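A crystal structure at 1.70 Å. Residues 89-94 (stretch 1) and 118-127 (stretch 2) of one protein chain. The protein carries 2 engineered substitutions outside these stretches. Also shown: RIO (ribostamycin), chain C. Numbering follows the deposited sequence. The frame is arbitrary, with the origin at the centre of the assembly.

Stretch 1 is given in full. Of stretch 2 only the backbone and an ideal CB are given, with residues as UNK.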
# COMPACT_ATOMS: atom_id res chain seq x y z
N PRO A 89 -16.11 -0.07 5.28
CA PRO A 89 -14.71 0.31 5.04
C PRO A 89 -13.81 -0.25 6.14
O PRO A 89 -14.05 -0.02 7.33
CB PRO A 89 -14.75 1.84 5.03
CG PRO A 89 -15.94 2.21 5.90
CD PRO A 89 -16.94 1.07 5.73
N ILE A 90 -12.78 -1.01 5.75
CA ILE A 90 -11.90 -1.64 6.73
C ILE A 90 -10.41 -1.28 6.61
O ILE A 90 -9.58 -1.72 7.41
CB ILE A 90 -12.07 -3.19 6.74
CG1 ILE A 90 -11.72 -3.79 5.36
CG2 ILE A 90 -13.48 -3.55 7.16
CD1 ILE A 90 -10.97 -5.11 5.38
N GLY A 91 -10.07 -0.45 5.64
CA GLY A 91 -8.67 -0.05 5.54
C GLY A 91 -8.43 0.92 4.41
O GLY A 91 -9.35 1.26 3.64
N TYR A 92 -7.18 1.36 4.33
CA TYR A 92 -6.75 2.31 3.32
C TYR A 92 -5.60 1.66 2.56
O TYR A 92 -4.77 0.99 3.15
CB TYR A 92 -6.24 3.61 3.98
CG TYR A 92 -5.50 4.52 3.02
CD1 TYR A 92 -6.19 5.44 2.23
CD2 TYR A 92 -4.10 4.45 2.91
CE1 TYR A 92 -5.50 6.28 1.34
CE2 TYR A 92 -3.39 5.29 2.00
CZ TYR A 92 -4.12 6.20 1.22
OH TYR A 92 -3.47 7.04 0.35
N ALA A 93 -5.56 1.86 1.25
CA ALA A 93 -4.40 1.43 0.48
C ALA A 93 -4.07 2.48 -0.57
O ALA A 93 -4.89 3.36 -0.88
CB ALA A 93 -4.65 0.05 -0.17
N GLN A 94 -2.86 2.40 -1.10
CA GLN A 94 -2.49 3.28 -2.21
C GLN A 94 -1.55 2.54 -3.12
O GLN A 94 -0.81 1.65 -2.66
CB GLN A 94 -1.86 4.58 -1.71
CG GLN A 94 -0.63 4.35 -0.81
CD GLN A 94 -0.01 5.65 -0.32
OE1 GLN A 94 -0.72 6.63 -0.01
NE2 GLN A 94 1.31 5.65 -0.19
N UNK A 118 1.14 0.56 -0.58
CA UNK A 118 1.20 0.73 0.90
C UNK A 118 -0.23 0.53 1.37
O UNK A 118 -1.18 0.82 0.63
CB UNK A 118 1.75 2.09 1.32
N UNK A 119 -0.41 0.01 2.58
CA UNK A 119 -1.77 -0.20 3.06
C UNK A 119 -1.82 -0.36 4.58
O UNK A 119 -0.80 -0.58 5.24
CB UNK A 119 -2.38 -1.43 2.39
N UNK A 120 -3.03 -0.19 5.09
CA UNK A 120 -3.28 -0.31 6.53
C UNK A 120 -4.70 -0.84 6.74
O UNK A 120 -5.61 -0.56 5.95
CB UNK A 120 -3.09 1.03 7.24
N UNK A 121 -4.87 -1.59 7.83
CA UNK A 121 -6.18 -2.00 8.30
C UNK A 121 -6.66 -1.06 9.41
O UNK A 121 -5.94 -0.79 10.38
CB UNK A 121 -6.14 -3.45 8.80
N UNK A 122 -7.89 -0.59 9.26
CA UNK A 122 -8.46 0.43 10.14
C UNK A 122 -8.64 0.00 11.61
O UNK A 122 -8.50 0.83 12.50
CB UNK A 122 -9.82 0.86 9.58
N UNK A 123 -8.97 -1.27 11.83
CA UNK A 123 -9.48 -1.74 13.13
C UNK A 123 -8.51 -2.67 13.85
O UNK A 123 -8.16 -3.73 13.34
CB UNK A 123 -10.82 -2.46 12.94
N UNK A 124 -8.07 -2.26 15.05
CA UNK A 124 -7.13 -3.06 15.83
C UNK A 124 -7.64 -4.49 15.99
O UNK A 124 -6.86 -5.44 15.96
CB UNK A 124 -6.90 -2.42 17.20
N UNK A 125 -8.95 -4.62 16.16
CA UNK A 125 -9.59 -5.92 16.40
C UNK A 125 -9.48 -6.89 15.22
O UNK A 125 -9.66 -8.11 15.39
CB UNK A 125 -11.07 -5.71 16.73
N UNK A 126 -9.16 -6.35 14.05
CA UNK A 126 -9.14 -7.15 12.82
C UNK A 126 -7.73 -7.49 12.33
O UNK A 126 -7.59 -8.02 11.23
CB UNK A 126 -9.89 -6.40 11.71
N UNK A 127 -6.71 -7.19 13.14
CA UNK A 127 -5.31 -7.48 12.78
C UNK A 127 -4.96 -8.94 13.03
O UNK A 127 -5.54 -9.57 13.91
CB UNK A 127 -4.36 -6.58 13.57
O1 RIO C . 1.12 8.22 2.50
C1 RIO C . 0.78 9.16 1.46
C2 RIO C . 1.93 10.16 1.32
O2 RIO C . 3.20 9.57 1.67
C3 RIO C . 3.83 9.03 0.49
O3 RIO C . 3.77 7.59 0.49
C4 RIO C . 5.09 6.94 0.33
C5 RIO C . 5.47 6.78 -1.17
O4 RIO C . 5.59 8.04 -1.80
C6 RIO C . 6.76 5.96 -1.40
N1 RIO C . 6.92 5.72 -2.86
C7 RIO C . 6.67 4.60 -0.66
C8 RIO C . 6.40 4.82 0.84
N2 RIO C . 6.41 3.49 1.52
C9 RIO C . 5.04 5.57 1.05
O5 RIO C . 4.98 5.83 2.49
C10 RIO C . 3.68 5.65 3.05
O6 RIO C . 3.47 4.30 3.40
C11 RIO C . 4.27 3.80 4.53
C12 RIO C . 3.74 2.38 4.82
N3 RIO C . 4.25 1.42 3.84
C13 RIO C . 4.12 4.72 5.78
O7 RIO C . 5.05 4.26 6.78
C14 RIO C . 4.41 6.19 5.40
O8 RIO C . 4.32 7.09 6.54
C15 RIO C . 3.51 6.64 4.24
N4 RIO C . 3.81 8.01 3.81
C16 RIO C . 3.09 9.69 -0.71
O9 RIO C . 4.06 10.45 -1.41
C17 RIO C . 2.14 10.72 -0.07
O10 RIO C . 2.87 11.97 0.06

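Stretch 2 begins as a strand antiparallel to stretch 1, so its first four side chains alternate between the two faces of the sheet.

Position 118 pairs with Gln 94, and its CB lies on the same face as that side chain, 3.9 Å from Gln 94 NE2. With an amide donor and the amines of ribostamycin so near, a short side chain with an acceptor suits, Asp best and Asn less well, since of the two only Asp brings the negative charge that answers the amines. The residue is Asp 118. Its OD2 accepts from Gln 94 NE2 at 2.9 Å, while OD1 accepts from both N3 and N2 of ribostamycin, each at 2.8 Å. Gln 94 NE2 also donates to ribostamycin O3 (3.2 Å).

Position 119 turns to the other face, its CB 3.7 Å from Ala 93 CB. Only the start of the side chain lies against Ala 93, so the visible atoms exclude few types. It is Gln 119, whose CB packs on Ala 93 CB at 3.6 Å; its amide leads away to partners elsewhere in the structure.

Position 120 is a hydrogen-bonded pair with Tyr 92: its N donates to Tyr 92 O (2.9 Å) and its O accepts from Tyr 92 N (3.0 Å). With both CBs on one face, an apolar residue such as Val, Ile, Leu or Met would suit. Leu 120 fills the place, CG 3.9 Å from Tyr 92 CB, with CD2 approaching the ring obliquely.

Position 121 lies across from Gly 91, but Ile 90 reaches nearby. An apolar group fits; Leu 121 sets CD2 4.2 Å from Ile 90 CD1.

At 122 the strand gives way to a turn (phi/psi -65/-35). The N donates to Ile 90 O at 2.7 Å, and CB points toward stretch 1, 3.4 Å from that same oxygen. This favours a small residue, Ala or Ser; Ala 122 adds only a methyl.

Position 123 has no stretch 1 atom within 5.5 Å of its CB, so a polar turn residue is plausible. Asn 123 donates from ND2 to OE1 of residue 126 (2.9 Å).

Positions 124 and 125 are out of reach and tolerate many types; they are Ala 124 and Ser 125.

Position 126 points back toward stretch 1, but only a long chain can span the gap. Gln 126 brings OE1 to 3.8 Å from Ile 90 CG2. A water donates to that OE1 (2.7 Å) and to Ile 90 O (2.8 Å), bridging the stretches.

Position 127 is also out of reach, so many types would do; it is Leu 127.

Stretch 2 (118-127) DQLLANASQL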
# COMPACT_ATOMS: atom_id res chain seq x y z
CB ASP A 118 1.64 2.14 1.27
CG ASP A 118 2.98 2.52 0.66
OD1 ASP A 118 4.02 2.04 1.16
OD2 ASP A 118 2.97 3.30 -0.31
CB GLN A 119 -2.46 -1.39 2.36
CG GLN A 119 -2.05 -2.75 2.85
CD GLN A 119 -0.63 -3.09 2.54
OE1 GLN A 119 -0.14 -2.86 1.42
NE2 GLN A 119 0.05 -3.68 3.53
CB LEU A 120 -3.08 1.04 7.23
CG LEU A 120 -4.04 2.17 6.83
CD1 LEU A 120 -5.29 2.18 7.72
CD2 LEU A 120 -3.34 3.53 6.87
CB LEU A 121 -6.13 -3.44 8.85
CG LEU A 121 -5.91 -4.56 7.82
CD1 LEU A 121 -5.88 -5.94 8.54
CD2 LEU A 121 -7.01 -4.49 6.74
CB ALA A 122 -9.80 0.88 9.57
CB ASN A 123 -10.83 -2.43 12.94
CG ASN A 123 -11.91 -1.49 12.39
OD1 ASN A 123 -12.09 -0.38 12.91
ND2 ASN A 123 -12.58 -1.90 11.34
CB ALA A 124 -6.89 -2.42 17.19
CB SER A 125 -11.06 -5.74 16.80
OG SER A 125 -11.84 -5.26 15.72
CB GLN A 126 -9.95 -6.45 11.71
CG GLN A 126 -11.46 -6.36 11.97
CD GLN A 126 -12.24 -5.62 10.89
OE1 GLN A 126 -11.87 -4.52 10.47
NE2 GLN A 126 -13.33 -6.22 10.44
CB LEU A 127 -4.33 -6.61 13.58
CG LEU A 127 -4.48 -5.08 13.49
CD1 LEU A 127 -3.49 -4.34 14.39
CD2 LEU A 127 -4.35 -4.60 12.03
O HOH W 1 -9.58 -3.23 9.73
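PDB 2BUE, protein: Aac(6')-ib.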